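Local structure of DNA polymerase III subunit delta (Bacillus subtilis, 3ZH9) at residues A[1-6]-A[156-161]; A[64-69]-A[111-116]; A[217-222]-A[253-258]. The protein probably acts as the wrench that opens the ring-shaped beta dimer, within a tau-delta-delta' complex that places it on primed DNA for replication. One frame throughout, in Å; residues are numbered along the deposited sequence.

Three contacts illustrate how sequence-distant segments of a chain are joined at nested and serial levels. Contact 1 comes first along the chain: the N-terminal helix meets the end of helix 148-160, closing a loop that contains all five strands of the parallel sheet. Contact 2 is nested inside that loop and joins the end of helix 59-66 to the start of strand 113-119; its centre is about 27 Å from that of contact 1. Contact 3 opens only after contact 1 has closed and belongs to the C-terminal helical region, where it pairs helices 215-227 and 248-269. Its centre lies about 47 Å from that of contact 2, across the centre of the chain.

Contact 1: A[1-6]-A[156-161]; sequences MVFDVW and VNLAKT
Phe3 and Asn157 meet ring against methylene: Asn157 CB lies over one face of the phenyl ring, 4.1 Å from the Phe3 centroid and 29° off the ring normal, a CH-pi contact. Its closest approach is to the rim atom Phe3 CE2, at 3.6 Å from Asn157 CB. The two side chains cross at about a right angle. Val2 CG1, from the same helix as Phe3, lies against the opposite face, toward the rim, and the ring is thus flanked by aliphatic carbon on both faces.

Two other groups fix the surroundings of the ring. Leu158 CD1 lies in the ring plane at its edge, 3.9 Å from Phe3 CE1, and the same methyl reaches the edge of the indole, 4.1 Å from Trp6 CZ3. One leucine branch therefore serves both aromatics. Thr161 CG2 approaches Phe3 CD1 obliquely at 3.6 Å. Its hydroxyl, between the backbone N and the carbonyl carbon (chi1 78°), turns back to give Leu158 O a 2.8 Å hydrogen bond from Thr161 OG1, and that oxygen also accepts from Thr161 N. The bond ties down the hydroxyl while the methyl is presented to Phe3.

The axes of the short segments 2-6 and 156-160 run nearly parallel, 8° apart and 11.2 Å at closest approach, a gap spanned largely by the phenyl ring. Behind helix 2-10, Val2 and Val5 pack on strand 139-142, and Trp6 NE1 bonds to Thr31 of helix 25-39. Beyond Leu158 lies helix 182-195, so the contact joins the flank of the parallel sheet to the helices that follow it.

Contact 2: A[64-69]-A[111-116]; sequences ADAETF and PYTVFV
Tyr112 and Phe69 are brought together by two different first torsions. Tyr112 CG sits between the backbone N and the carbonyl carbon (chi1 41°), whereas Phe69 CG is anti to its carbonyl carbon. The rings form an offset edge-to-face pair with planes at 85° and centroids 5.0 Å apart. Phe69 supplies the edge and Tyr112 the face; Phe69 CD1 comes within 3.5 Å of Tyr112 CZ. The backbone joins in, as Phe69 CA makes a CH-pi contact over the tyrosine ring.

Past the ring, Tyr112 OH donates to Glu67 O at 3.0 Å, arriving from above the carbonyl plane (66° out of it). Thr113 OG1 donates to Ala66 O, though the modelled 2.5 Å separation is doubtfully short. Ala66 CB touches the edge of the Phe115 ring, 3.8 Å from Phe115 CD2. A leucine in place of Tyr112 would probably leave Glu67 O without this donor and Phe69 without its flat face, free to turn.

The carbonyl of Glu67, just past helix 59-66, is thus taken up by a side chain at the entry to strand 113-119, and probably that of Ala66 by the strand's first residue; Arg76 binds the next two, Thr68 O and Phe69 O. That helix is the connection of a beta-alpha-beta crossover between strands 49-53 and 76-81, here seated on the adjoining strand 113-119. The sheet's strand order, 2-3-4-1-5, is that of AAA+ modules, in keeping with the P-loop NTPase relationship of this region.

Contact 3: A[217-222]-A[253-258]; sequences QNIFEL and ALISNQ
The side-chain amide of Gln258, which meets the ring of Phe220, is gripped at both polar atoms: NE2 is hydrogen-bonded to Gln295 OE1, and OE1 accepts a weak bond from Arg288. A bend at chi2 (64°) turns CD aside from the extended course; beyond it, Gln258 NE2 lies in the plane of the Phe220 ring at its edge, 3.9 Å from Phe220 CD1. Amide and ring planes stand 84° apart, so this is an edge contact and not a stack. Gln295 also gives a weak bond to Phe220 O, so one glutamine touches both sides of the contact, on the Phe220 side only weakly.

Away from this polar corner the side chains that meet are aliphatic. Ile219 divides its two branches between Leu254 and Ile255. CG1, anti to the carbonyl carbon, reaches Leu254 CB at 3.8 Å from Ile219 CG1, and the two side chains cross at about a right angle. CG2, on the other branch, settles on the backbone, with Ile219 CG2 3.9 Å from Ile255 CA, and also touches the Ile255 side chain. One turn further, Leu222 CD2 is 4.3 Å from Ile255 CD1, a looser contact.

The axes of segments 217-222 and 253-258 cross at -65° with a closest approach of 9.8 Å. Helix 231-243 lies against the same core through Leu241, on Ile219, and Ile237, on Leu222, within the C-terminal helical domain. The chemistry suggests a division of labour: branched aliphatic groups fill the crossing without specifying much direction, while the buried Gln258 amide, satisfied by Gln295 and weakly by Arg288, probably fixes how helices 215-227 and 248-269 are set against helix 286-296.

Contact 1: A[1-6]-A[156-161]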
ATOM      1  N   MET A   1      -2.730   2.510 -16.576  1.00 69.04           N
ATOM      2  CA  MET A   1      -2.991   2.855 -15.182  1.00 63.03           C
ATOM      3  C   MET A   1      -4.068   1.927 -14.613  1.00 59.77           C
ATOM      4  O   MET A   1      -4.815   1.288 -15.384  1.00 50.70           O
ATOM      5  CB  MET A   1      -3.442   4.319 -15.065  1.00 47.82           C
ATOM      6  N   VAL A   2      -4.164   1.867 -13.279  1.00 47.02           N
ATOM      7  CA  VAL A   2      -5.226   1.091 -12.644  1.00 35.84           C
ATOM      8  C   VAL A   2      -6.580   1.501 -13.212  1.00 35.44           C
ATOM      9  O   VAL A   2      -7.453   0.669 -13.444  1.00 31.54           O
ATOM     10  CB  VAL A   2      -5.242   1.242 -11.093  1.00 43.50           C
ATOM     11  CG1 VAL A   2      -6.597   1.665 -10.617  1.00 50.97           C
ATOM     12  CG2 VAL A   2      -4.867  -0.069 -10.421  1.00 41.00           C
ATOM     13  N   PHE A   3      -6.751   2.793 -13.453  1.00 31.86           N
ATOM     14  CA  PHE A   3      -8.045   3.316 -13.889  1.00 38.27           C
ATOM     15  C   PHE A   3      -8.474   2.822 -15.283  1.00 37.79           C
ATOM     16  O   PHE A   3      -9.653   2.604 -15.545  1.00 35.28           O
ATOM     17  CB  PHE A   3      -8.038   4.840 -13.799  1.00 34.28           C
ATOM     18  CG  PHE A   3      -7.810   5.340 -12.405  1.00 36.33           C
ATOM     19  CD1 PHE A   3      -8.719   5.062 -11.415  1.00 35.00           C
ATOM     20  CD2 PHE A   3      -6.677   6.061 -12.079  1.00 48.56           C
ATOM     21  CE1 PHE A   3      -8.521   5.497 -10.107  1.00 33.50           C
ATOM     22  CE2 PHE A   3      -6.479   6.515 -10.771  1.00 50.06           C
ATOM     23  CZ  PHE A   3      -7.401   6.227  -9.795  1.00 34.25           C
ATOM     24  N   ASP A   4      -7.504   2.608 -16.155  1.00 29.57           N
ATOM     25  CA  ASP A   4      -7.775   2.099 -17.501  1.00 33.68           C
ATOM     26  C   ASP A   4      -8.414   0.713 -17.372  1.00 39.99           C
ATOM     27  O   ASP A   4      -9.486   0.449 -17.915  1.00 36.93           O
ATOM     28  CB  ASP A   4      -6.465   2.066 -18.285  1.00 37.08           C
ATOM     29  CG  ASP A   4      -6.587   1.389 -19.660  1.00 65.20           C
ATOM     30  OD1 ASP A   4      -7.519   1.685 -20.447  1.00 67.32           O
ATOM     31  OD2 ASP A   4      -5.699   0.563 -19.962  1.00 75.89           O
ATOM     32  N   VAL A   5      -7.761  -0.162 -16.619  1.00 39.92           N
ATOM     33  CA  VAL A   5      -8.319  -1.470 -16.348  1.00 35.60           C
ATOM     34  C   VAL A   5      -9.707  -1.381 -15.700  1.00 33.70           C
ATOM     35  O   VAL A   5     -10.642  -2.023 -16.168  1.00 34.09           O
ATOM     36  CB  VAL A   5      -7.363  -2.340 -15.511  1.00 35.74           C
ATOM     37  CG1 VAL A   5      -8.011  -3.712 -15.171  1.00 34.84           C
ATOM     38  CG2 VAL A   5      -6.082  -2.553 -16.274  1.00 36.53           C
ATOM     39  N   TRP A   6      -9.859  -0.577 -14.649  1.00 35.34           N
ATOM     40  CA  TRP A   6     -11.140  -0.542 -13.936  1.00 31.96           C
ATOM     41  C   TRP A   6     -12.278  -0.106 -14.841  1.00 37.00           C
ATOM     42  O   TRP A   6     -13.346  -0.709 -14.841  1.00 40.29           O
ATOM     43  CB  TRP A   6     -11.081   0.346 -12.685  1.00 30.27           C
ATOM     44  CG  TRP A   6     -10.144  -0.174 -11.616  1.00 33.08           C
ATOM     45  CD1 TRP A   6      -9.360  -1.298 -11.678  1.00 34.09           C
ATOM     46  CD2 TRP A   6      -9.890   0.421 -10.334  1.00 33.01           C
ATOM     47  NE1 TRP A   6      -8.635  -1.436 -10.517  1.00 38.29           N
ATOM     48  CE2 TRP A   6      -8.941  -0.392  -9.678  1.00 36.82           C
ATOM     49  CE3 TRP A   6     -10.374   1.559  -9.681  1.00 37.31           C
ATOM     50  CZ2 TRP A   6      -8.477  -0.104  -8.393  1.00 32.60           C
ATOM     51  CZ3 TRP A   6      -9.906   1.842  -8.401  1.00 40.40           C
ATOM     52  CH2 TRP A   6      -8.969   1.017  -7.776  1.00 42.62           C
ATOM     53  N   VAL A 156      -7.553  12.493  -7.122  1.00 33.06           N
ATOM     54  CA  VAL A 156      -8.411  13.248  -8.015  1.00 34.63           C
ATOM     55  C   VAL A 156      -9.083  12.346  -9.046  1.00 38.75           C
ATOM     56  O   VAL A 156     -10.290  12.458  -9.301  1.00 40.80           O
ATOM     57  CB  VAL A 156      -7.624  14.382  -8.701  1.00 34.80           C
ATOM     58  CG1 VAL A 156      -8.410  14.961  -9.898  1.00 40.39           C
ATOM     59  CG2 VAL A 156      -7.294  15.476  -7.683  1.00 28.37           C
ATOM     60  N   ASN A 157      -8.305  11.440  -9.628  1.00 35.62           N
ATOM     61  CA  ASN A 157      -8.840  10.542 -10.636  1.00 41.97           C
ATOM     62  C   ASN A 157      -9.765   9.523 -10.010  1.00 40.43           C
ATOM     63  O   ASN A 157     -10.695   9.064 -10.644  1.00 35.07           O
ATOM     64  CB  ASN A 157      -7.717   9.831 -11.386  1.00 49.70           C
ATOM     65  CG  ASN A 157      -7.002  10.745 -12.349  1.00 58.09           C
ATOM     66  OD1 ASN A 157      -7.627  11.581 -13.005  1.00 57.37           O
ATOM     67  ND2 ASN A 157      -5.678  10.600 -12.436  1.00 58.20           N
ATOM     68  N   LEU A 158      -9.497   9.162  -8.762  1.00 39.97           N
ATOM     69  CA  LEU A 158     -10.324   8.179  -8.087  1.00 40.46           C
ATOM     70  C   LEU A 158     -11.766   8.692  -7.950  1.00 37.78           C
ATOM     71  O   LEU A 158     -12.711   7.959  -8.222  1.00 35.23           O
ATOM     72  CB  LEU A 158      -9.737   7.822  -6.721  1.00 37.77           C
ATOM     73  CG  LEU A 158     -10.524   6.745  -5.988  1.00 37.80           C
ATOM     74  CD1 LEU A 158     -10.650   5.531  -6.872  1.00 39.37           C
ATOM     75  CD2 LEU A 158      -9.874   6.382  -4.646  1.00 34.33           C
ATOM     76  N   ALA A 159     -11.922   9.946  -7.531  1.00 36.27           N
ATOM     77  CA  ALA A 159     -13.243  10.568  -7.435  1.00 33.32           C
ATOM     78  C   ALA A 159     -14.033  10.446  -8.743  1.00 37.24           C
ATOM     79  O   ALA A 159     -15.233  10.164  -8.738  1.00 42.93           O
ATOM     80  CB  ALA A 159     -13.120  12.056  -6.998  1.00 28.31           C
ATOM     81  N   LYS A 160     -13.361  10.649  -9.871  1.00 44.56           N
ATOM     82  CA  LYS A 160     -14.019  10.530 -11.169  1.00 43.81           C
ATOM     83  C   LYS A 160     -14.623   9.145 -11.425  1.00 42.27           C
ATOM     84  O   LYS A 160     -15.635   9.027 -12.113  1.00 40.42           O
ATOM     85  CB  LYS A 160     -13.058  10.894 -12.301  1.00 52.65           C
ATOM     86  CG  LYS A 160     -12.673  12.368 -12.369  1.00 55.15           C
ATOM     87  CD  LYS A 160     -11.694  12.574 -13.520  1.00 67.60           C
ATOM     88  CE  LYS A 160     -11.169  13.990 -13.582  1.00 76.04           C
ATOM     89  NZ  LYS A 160     -10.088  14.091 -14.594  1.00 81.40           N
ATOM     90  N   THR A 161     -14.011   8.094 -10.885  1.00 39.57           N
ATOM     91  CA  THR A 161     -14.550   6.757 -11.095  1.00 36.95           C
ATOM     92  C   THR A 161     -15.897   6.561 -10.397  1.00 48.71           C
ATOM     93  O   THR A 161     -16.609   5.594 -10.674  1.00 42.86           O
ATOM     94  CB  THR A 161     -13.584   5.656 -10.637  1.00 43.31           C
ATOM     95  OG1 THR A 161     -13.634   5.531  -9.208  1.00 39.89           O
ATOM     96  CG2 THR A 161     -12.161   5.964 -11.093  1.00 44.90           C
TER

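Contact 2: A[64-69]-A[111-116]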
ATOM      1  N   ALA A  64      -3.118 -25.991 -17.152  1.00 48.12           N
ATOM      2  CA  ALA A  64      -4.099 -27.041 -17.412  1.00 47.09           C
ATOM      3  C   ALA A  64      -5.489 -26.565 -16.990  1.00 43.56           C
ATOM      4  O   ALA A  64      -6.491 -26.829 -17.668  1.00 39.29           O
ATOM      5  CB  ALA A  64      -3.719 -28.353 -16.686  1.00 49.84           C
ATOM      6  N   ASP A  65      -5.553 -25.856 -15.869  1.00 33.60           N
ATOM      7  CA  ASP A  65      -6.809 -25.211 -15.481  1.00 45.52           C
ATOM      8  C   ASP A  65      -7.288 -24.208 -16.527  1.00 40.34           C
ATOM      9  O   ASP A  65      -8.474 -24.156 -16.856  1.00 42.40           O
ATOM     10  CB  ASP A  65      -6.676 -24.500 -14.130  1.00 42.20           C
ATOM     11  CG  ASP A  65      -6.930 -25.431 -12.954  1.00 65.89           C
ATOM     12  OD1 ASP A  65      -6.396 -26.566 -12.960  1.00 71.53           O
ATOM     13  OD2 ASP A  65      -7.678 -25.032 -12.034  1.00 68.41           O
ATOM     14  N   ALA A  66      -6.362 -23.406 -17.035  1.00 40.19           N
ATOM     15  CA  ALA A  66      -6.723 -22.325 -17.949  1.00 36.73           C
ATOM     16  C   ALA A  66      -7.298 -22.924 -19.225  1.00 44.71           C
ATOM     17  O   ALA A  66      -8.150 -22.329 -19.886  1.00 36.78           O
ATOM     18  CB  ALA A  66      -5.518 -21.488 -18.255  1.00 33.27           C
ATOM     19  N   GLU A  67      -6.853 -24.132 -19.553  1.00 46.84           N
ATOM     20  CA  GLU A  67      -7.292 -24.764 -20.781  1.00 46.47           C
ATOM     21  C   GLU A  67      -8.533 -25.637 -20.611  1.00 48.93           C
ATOM     22  O   GLU A  67      -8.946 -26.329 -21.529  1.00 54.17           O
ATOM     23  CB  GLU A  67      -6.126 -25.476 -21.467  1.00 44.27           C
ATOM     24  CG  GLU A  67      -5.487 -24.566 -22.515  1.00 54.30           C
ATOM     25  CD  GLU A  67      -4.024 -24.859 -22.759  1.00 66.57           C
ATOM     26  OE1 GLU A  67      -3.504 -25.839 -22.174  1.00 65.07           O
ATOM     27  OE2 GLU A  67      -3.397 -24.103 -23.540  1.00 67.41           O
ATOM     28  N   THR A  68      -9.145 -25.565 -19.436  1.00 52.43           N
ATOM     29  CA  THR A  68     -10.395 -26.268 -19.170  1.00 44.07           C
ATOM     30  C   THR A  68     -11.571 -25.348 -19.473  1.00 43.07           C
ATOM     31  O   THR A  68     -11.539 -24.166 -19.123  1.00 45.91           O
ATOM     32  CB  THR A  68     -10.479 -26.669 -17.688  1.00 52.16           C
ATOM     33  OG1 THR A  68      -9.362 -27.498 -17.359  1.00 54.40           O
ATOM     34  CG2 THR A  68     -11.766 -27.429 -17.404  1.00 63.60           C
ATOM     35  N   PHE A  69     -12.605 -25.877 -20.123  1.00 43.07           N
ATOM     36  CA  PHE A  69     -13.835 -25.124 -20.327  1.00 40.36           C
ATOM     37  C   PHE A  69     -14.399 -24.677 -18.985  1.00 46.89           C
ATOM     38  O   PHE A  69     -14.270 -25.385 -17.985  1.00 48.07           O
ATOM     39  CB  PHE A  69     -14.897 -25.966 -21.044  1.00 41.70           C
ATOM     40  CG  PHE A  69     -14.518 -26.368 -22.438  1.00 63.15           C
ATOM     41  CD1 PHE A  69     -13.608 -25.624 -23.171  1.00 67.39           C
ATOM     42  CD2 PHE A  69     -15.081 -27.499 -23.021  1.00 76.61           C
ATOM     43  CE1 PHE A  69     -13.258 -25.997 -24.459  1.00 74.59           C
ATOM     44  CE2 PHE A  69     -14.739 -27.876 -24.309  1.00 82.35           C
ATOM     45  CZ  PHE A  69     -13.824 -27.120 -25.030  1.00 80.43           C
ATOM     46  N   PRO A 111      -9.942 -18.896 -25.007  1.00 41.72           N
ATOM     47  CA  PRO A 111     -10.810 -17.719 -25.137  1.00 42.41           C
ATOM     48  C   PRO A 111     -11.829 -17.616 -24.001  1.00 45.17           C
ATOM     49  O   PRO A 111     -12.357 -16.538 -23.705  1.00 38.99           O
ATOM     50  CB  PRO A 111     -11.502 -17.948 -26.478  1.00 46.52           C
ATOM     51  CG  PRO A 111     -11.499 -19.451 -26.659  1.00 44.66           C
ATOM     52  CD  PRO A 111     -10.212 -19.919 -26.039  1.00 40.96           C
ATOM     53  N   TYR A 112     -12.076 -18.743 -23.345  1.00 41.09           N
ATOM     54  CA  TYR A 112     -13.077 -18.823 -22.290  1.00 41.92           C
ATOM     55  C   TYR A 112     -12.477 -18.609 -20.896  1.00 36.73           C
ATOM     56  O   TYR A 112     -13.178 -18.651 -19.889  1.00 45.37           O
ATOM     57  CB  TYR A 112     -13.749 -20.190 -22.362  1.00 50.08           C
ATOM     58  CG  TYR A 112     -12.765 -21.316 -22.642  1.00 55.66           C
ATOM     59  CD1 TYR A 112     -11.960 -21.843 -21.632  1.00 55.30           C
ATOM     60  CD2 TYR A 112     -12.640 -21.847 -23.925  1.00 64.72           C
ATOM     61  CE1 TYR A 112     -11.069 -22.882 -21.900  1.00 69.41           C
ATOM     62  CE2 TYR A 112     -11.755 -22.877 -24.206  1.00 69.64           C
ATOM     63  CZ  TYR A 112     -10.972 -23.394 -23.196  1.00 75.17           C
ATOM     64  OH  TYR A 112     -10.100 -24.423 -23.495  1.00 72.13           O
ATOM     65  N   THR A 113     -11.171 -18.389 -20.856  1.00 30.57           N
ATOM     66  CA  THR A 113     -10.445 -18.186 -19.609  1.00 32.29           C
ATOM     67  C   THR A 113      -9.914 -16.758 -19.520  1.00 33.15           C
ATOM     68  O   THR A 113      -9.418 -16.201 -20.505  1.00 35.37           O
ATOM     69  CB  THR A 113      -9.246 -19.171 -19.504  1.00 31.27           C
ATOM     70  OG1 THR A 113      -9.733 -20.497 -19.305  1.00 36.27           O
ATOM     71  CG2 THR A 113      -8.314 -18.799 -18.356  1.00 33.22           C
ATOM     72  N   VAL A 114     -10.043 -16.158 -18.348  1.00 28.34           N
ATOM     73  CA  VAL A 114      -9.282 -14.953 -18.022  1.00 28.03           C
ATOM     74  C   VAL A 114      -8.107 -15.348 -17.124  1.00 36.36           C
ATOM     75  O   VAL A 114      -8.290 -15.812 -15.989  1.00 37.75           O
ATOM     76  CB  VAL A 114     -10.158 -13.880 -17.336  1.00 31.93           C
ATOM     77  CG1 VAL A 114      -9.312 -12.634 -16.988  1.00 26.86           C
ATOM     78  CG2 VAL A 114     -11.365 -13.539 -18.232  1.00 31.80           C
ATOM     79  N   PHE A 115      -6.902 -15.172 -17.656  1.00 31.64           N
ATOM     80  CA  PHE A 115      -5.660 -15.588 -16.998  1.00 28.87           C
ATOM     81  C   PHE A 115      -4.931 -14.342 -16.468  1.00 35.04           C
ATOM     82  O   PHE A 115      -4.531 -13.464 -17.250  1.00 34.90           O
ATOM     83  CB  PHE A 115      -4.783 -16.301 -18.029  1.00 28.48           C
ATOM     84  CG  PHE A 115      -3.591 -17.010 -17.455  1.00 39.76           C
ATOM     85  CD1 PHE A 115      -2.382 -16.337 -17.277  1.00 41.25           C
ATOM     86  CD2 PHE A 115      -3.663 -18.368 -17.121  1.00 36.10           C
ATOM     87  CE1 PHE A 115      -1.268 -16.999 -16.755  1.00 40.38           C
ATOM     88  CE2 PHE A 115      -2.560 -19.027 -16.607  1.00 38.27           C
ATOM     89  CZ  PHE A 115      -1.358 -18.345 -16.425  1.00 35.98           C
ATOM     90  N   VAL A 116      -4.764 -14.257 -15.151  1.00 34.49           N
ATOM     91  CA  VAL A 116      -4.102 -13.102 -14.547  1.00 34.19           C
ATOM     92  C   VAL A 116      -2.789 -13.469 -13.847  1.00 37.09           C
ATOM     93  O   VAL A 116      -2.755 -14.287 -12.921  1.00 34.26           O
ATOM     94  CB  VAL A 116      -5.029 -12.360 -13.565  1.00 41.02           C
ATOM     95  CG1 VAL A 116      -6.423 -12.203 -14.163  1.00 28.88           C
ATOM     96  CG2 VAL A 116      -5.134 -13.121 -12.284  1.00 65.14           C
TER

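Contact 3: A[217-222]-A[253-258]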
ATOM      1  N   GLN A 217      -0.863   9.505  11.505  1.00 36.53           N
ATOM      2  CA  GLN A 217      -0.559  10.872  11.099  1.00 30.92           C
ATOM      3  C   GLN A 217      -0.402  11.759  12.335  1.00 39.07           C
ATOM      4  O   GLN A 217       0.485  12.632  12.392  1.00 35.59           O
ATOM      5  CB  GLN A 217      -1.645  11.414  10.168  1.00 34.53           C
ATOM      6  CG  GLN A 217      -1.688  12.933  10.108  1.00 53.95           C
ATOM      7  CD  GLN A 217      -0.527  13.508   9.343  1.00 57.55           C
ATOM      8  OE1 GLN A 217       0.108  12.808   8.566  1.00 66.16           O
ATOM      9  NE2 GLN A 217      -0.240  14.785   9.558  1.00 55.41           N
ATOM     10  N   ASN A 218      -1.255  11.531  13.334  1.00 37.03           N
ATOM     11  CA  ASN A 218      -1.145  12.268  14.594  1.00 35.64           C
ATOM     12  C   ASN A 218       0.222  12.054  15.248  1.00 38.93           C
ATOM     13  O   ASN A 218       0.865  13.016  15.680  1.00 42.40           O
ATOM     14  CB  ASN A 218      -2.281  11.902  15.551  1.00 36.64           C
ATOM     15  CG  ASN A 218      -3.527  12.757  15.328  1.00 43.93           C
ATOM     16  OD1 ASN A 218      -3.437  13.974  15.163  1.00 54.49           O
ATOM     17  ND2 ASN A 218      -4.684  12.121  15.294  1.00 35.63           N
ATOM     18  N   ILE A 219       0.667  10.798  15.297  1.00 43.63           N
ATOM     19  CA  ILE A 219       2.005  10.471  15.816  1.00 37.93           C
ATOM     20  C   ILE A 219       3.082  11.232  15.048  1.00 38.00           C
ATOM     21  O   ILE A 219       3.964  11.852  15.645  1.00 38.26           O
ATOM     22  CB  ILE A 219       2.310   8.953  15.733  1.00 36.51           C
ATOM     23  CG1 ILE A 219       1.333   8.147  16.592  1.00 41.69           C
ATOM     24  CG2 ILE A 219       3.771   8.662  16.108  1.00 35.12           C
ATOM     25  CD1 ILE A 219       0.984   8.802  17.904  1.00 44.48           C
ATOM     26  N   PHE A 220       3.012  11.194  13.719  1.00 39.73           N
ATOM     27  CA  PHE A 220       3.966  11.949  12.913  1.00 37.39           C
ATOM     28  C   PHE A 220       4.001  13.413  13.352  1.00 30.07           C
ATOM     29  O   PHE A 220       5.069  13.990  13.587  1.00 41.57           O
ATOM     30  CB  PHE A 220       3.633  11.860  11.413  1.00 37.69           C
ATOM     31  CG  PHE A 220       4.535  12.703  10.549  1.00 43.43           C
ATOM     32  CD1 PHE A 220       5.827  12.286  10.257  1.00 40.70           C
ATOM     33  CD2 PHE A 220       4.104  13.919  10.048  1.00 50.15           C
ATOM     34  CE1 PHE A 220       6.668  13.063   9.473  1.00 41.26           C
ATOM     35  CE2 PHE A 220       4.937  14.698   9.270  1.00 52.23           C
ATOM     36  CZ  PHE A 220       6.226  14.269   8.985  1.00 48.49           C
ATOM     37  N   GLU A 221       2.826  14.009  13.461  1.00 38.93           N
ATOM     38  CA  GLU A 221       2.718  15.437  13.773  1.00 44.07           C
ATOM     39  C   GLU A 221       3.199  15.731  15.178  1.00 42.88           C
ATOM     40  O   GLU A 221       3.845  16.757  15.431  1.00 44.40           O
ATOM     41  CB  GLU A 221       1.273  15.923  13.612  1.00 50.68           C
ATOM     42  CG  GLU A 221       0.844  16.134  12.164  1.00 73.30           C
ATOM     43  CD  GLU A 221       1.704  17.164  11.435  1.00 89.02           C
ATOM     44  OE1 GLU A 221       2.428  17.936  12.107  1.00 87.60           O
ATOM     45  OE2 GLU A 221       1.655  17.196  10.183  1.00 98.96           O
ATOM     46  N   LEU A 222       2.875  14.833  16.099  1.00 34.05           N
ATOM     47  CA  LEU A 222       3.324  14.993  17.468  1.00 32.89           C
ATOM     48  C   LEU A 222       4.842  15.105  17.481  1.00 43.02           C
ATOM     49  O   LEU A 222       5.407  15.880  18.241  1.00 51.12           O
ATOM     50  CB  LEU A 222       2.892  13.794  18.301  1.00 38.81           C
ATOM     51  CG  LEU A 222       3.499  13.692  19.698  1.00 44.20           C
ATOM     52  CD1 LEU A 222       3.175  14.937  20.501  1.00 38.65           C
ATOM     53  CD2 LEU A 222       2.968  12.437  20.385  1.00 45.18           C
ATOM     54  N   ALA A 253       4.049   2.444  21.166  1.00 42.90           N
ATOM     55  CA  ALA A 253       4.511   1.545  20.119  1.00 42.48           C
ATOM     56  C   ALA A 253       4.635   2.278  18.788  1.00 43.30           C
ATOM     57  O   ALA A 253       5.642   2.152  18.101  1.00 40.94           O
ATOM     58  CB  ALA A 253       3.563   0.350  19.987  1.00 43.81           C
ATOM     59  N   LEU A 254       3.612   3.045  18.423  1.00 37.97           N
ATOM     60  CA  LEU A 254       3.660   3.836  17.190  1.00 35.63           C
ATOM     61  C   LEU A 254       4.771   4.908  17.201  1.00 30.64           C
ATOM     62  O   LEU A 254       5.420   5.146  16.189  1.00 36.89           O
ATOM     63  CB  LEU A 254       2.304   4.492  16.923  1.00 38.12           C
ATOM     64  CG  LEU A 254       1.108   3.536  16.804  1.00 54.81           C
ATOM     65  CD1 LEU A 254      -0.202   4.310  16.632  1.00 54.20           C
ATOM     66  CD2 LEU A 254       1.282   2.522  15.682  1.00 43.24           C
ATOM     67  N   ILE A 255       4.952   5.576  18.336  1.00 30.70           N
ATOM     68  CA  ILE A 255       6.035   6.524  18.488  1.00 40.06           C
ATOM     69  C   ILE A 255       7.341   5.761  18.263  1.00 41.88           C
ATOM     70  O   ILE A 255       8.186   6.167  17.474  1.00 34.49           O
ATOM     71  CB  ILE A 255       6.004   7.178  19.881  1.00 37.92           C
ATOM     72  CG1 ILE A 255       4.770   8.076  20.002  1.00 40.07           C
ATOM     73  CG2 ILE A 255       7.289   7.985  20.134  1.00 31.97           C
ATOM     74  CD1 ILE A 255       4.472   8.545  21.437  1.00 39.61           C
ATOM     75  N   SER A 256       7.467   4.622  18.930  1.00 34.32           N
ATOM     76  CA  SER A 256       8.636   3.764  18.775  1.00 40.54           C
ATOM     77  C   SER A 256       8.876   3.368  17.310  1.00 38.57           C
ATOM     78  O   SER A 256       9.993   3.469  16.816  1.00 31.98           O
ATOM     79  CB  SER A 256       8.500   2.521  19.673  1.00 39.29           C
ATOM     80  OG  SER A 256       9.653   1.703  19.579  1.00 59.96           O
ATOM     81  N   ASN A 257       7.835   2.912  16.617  1.00 31.54           N
ATOM     82  CA  ASN A 257       7.973   2.537  15.210  1.00 28.78           C
ATOM     83  C   ASN A 257       8.488   3.702  14.338  1.00 28.48           C
ATOM     84  O   ASN A 257       9.239   3.501  13.383  1.00 33.45           O
ATOM     85  CB  ASN A 257       6.629   2.050  14.633  1.00 31.04           C
ATOM     86  CG  ASN A 257       6.091   0.803  15.335  1.00 50.25           C
ATOM     87  OD1 ASN A 257       6.843  -0.005  15.884  1.00 47.49           O
ATOM     88  ND2 ASN A 257       4.769   0.644  15.309  1.00 62.09           N
ATOM     89  N   GLN A 258       8.038   4.914  14.632  1.00 28.80           N
ATOM     90  CA  GLN A 258       8.450   6.061  13.840  1.00 23.12           C
ATOM     91  C   GLN A 258       9.900   6.430  14.126  1.00 27.98           C
ATOM     92  O   GLN A 258      10.653   6.765  13.207  1.00 31.18           O
ATOM     93  CB  GLN A 258       7.528   7.259  14.055  1.00 27.10           C
ATOM     94  CG  GLN A 258       7.899   8.510  13.226  1.00 32.02           C
ATOM     95  CD  GLN A 258       7.784   8.323  11.708  1.00 38.06           C
ATOM     96  OE1 GLN A 258       7.320   7.289  11.221  1.00 37.85           O
ATOM     97  NE2 GLN A 258       8.210   9.338  10.956  1.00 34.86           N
TER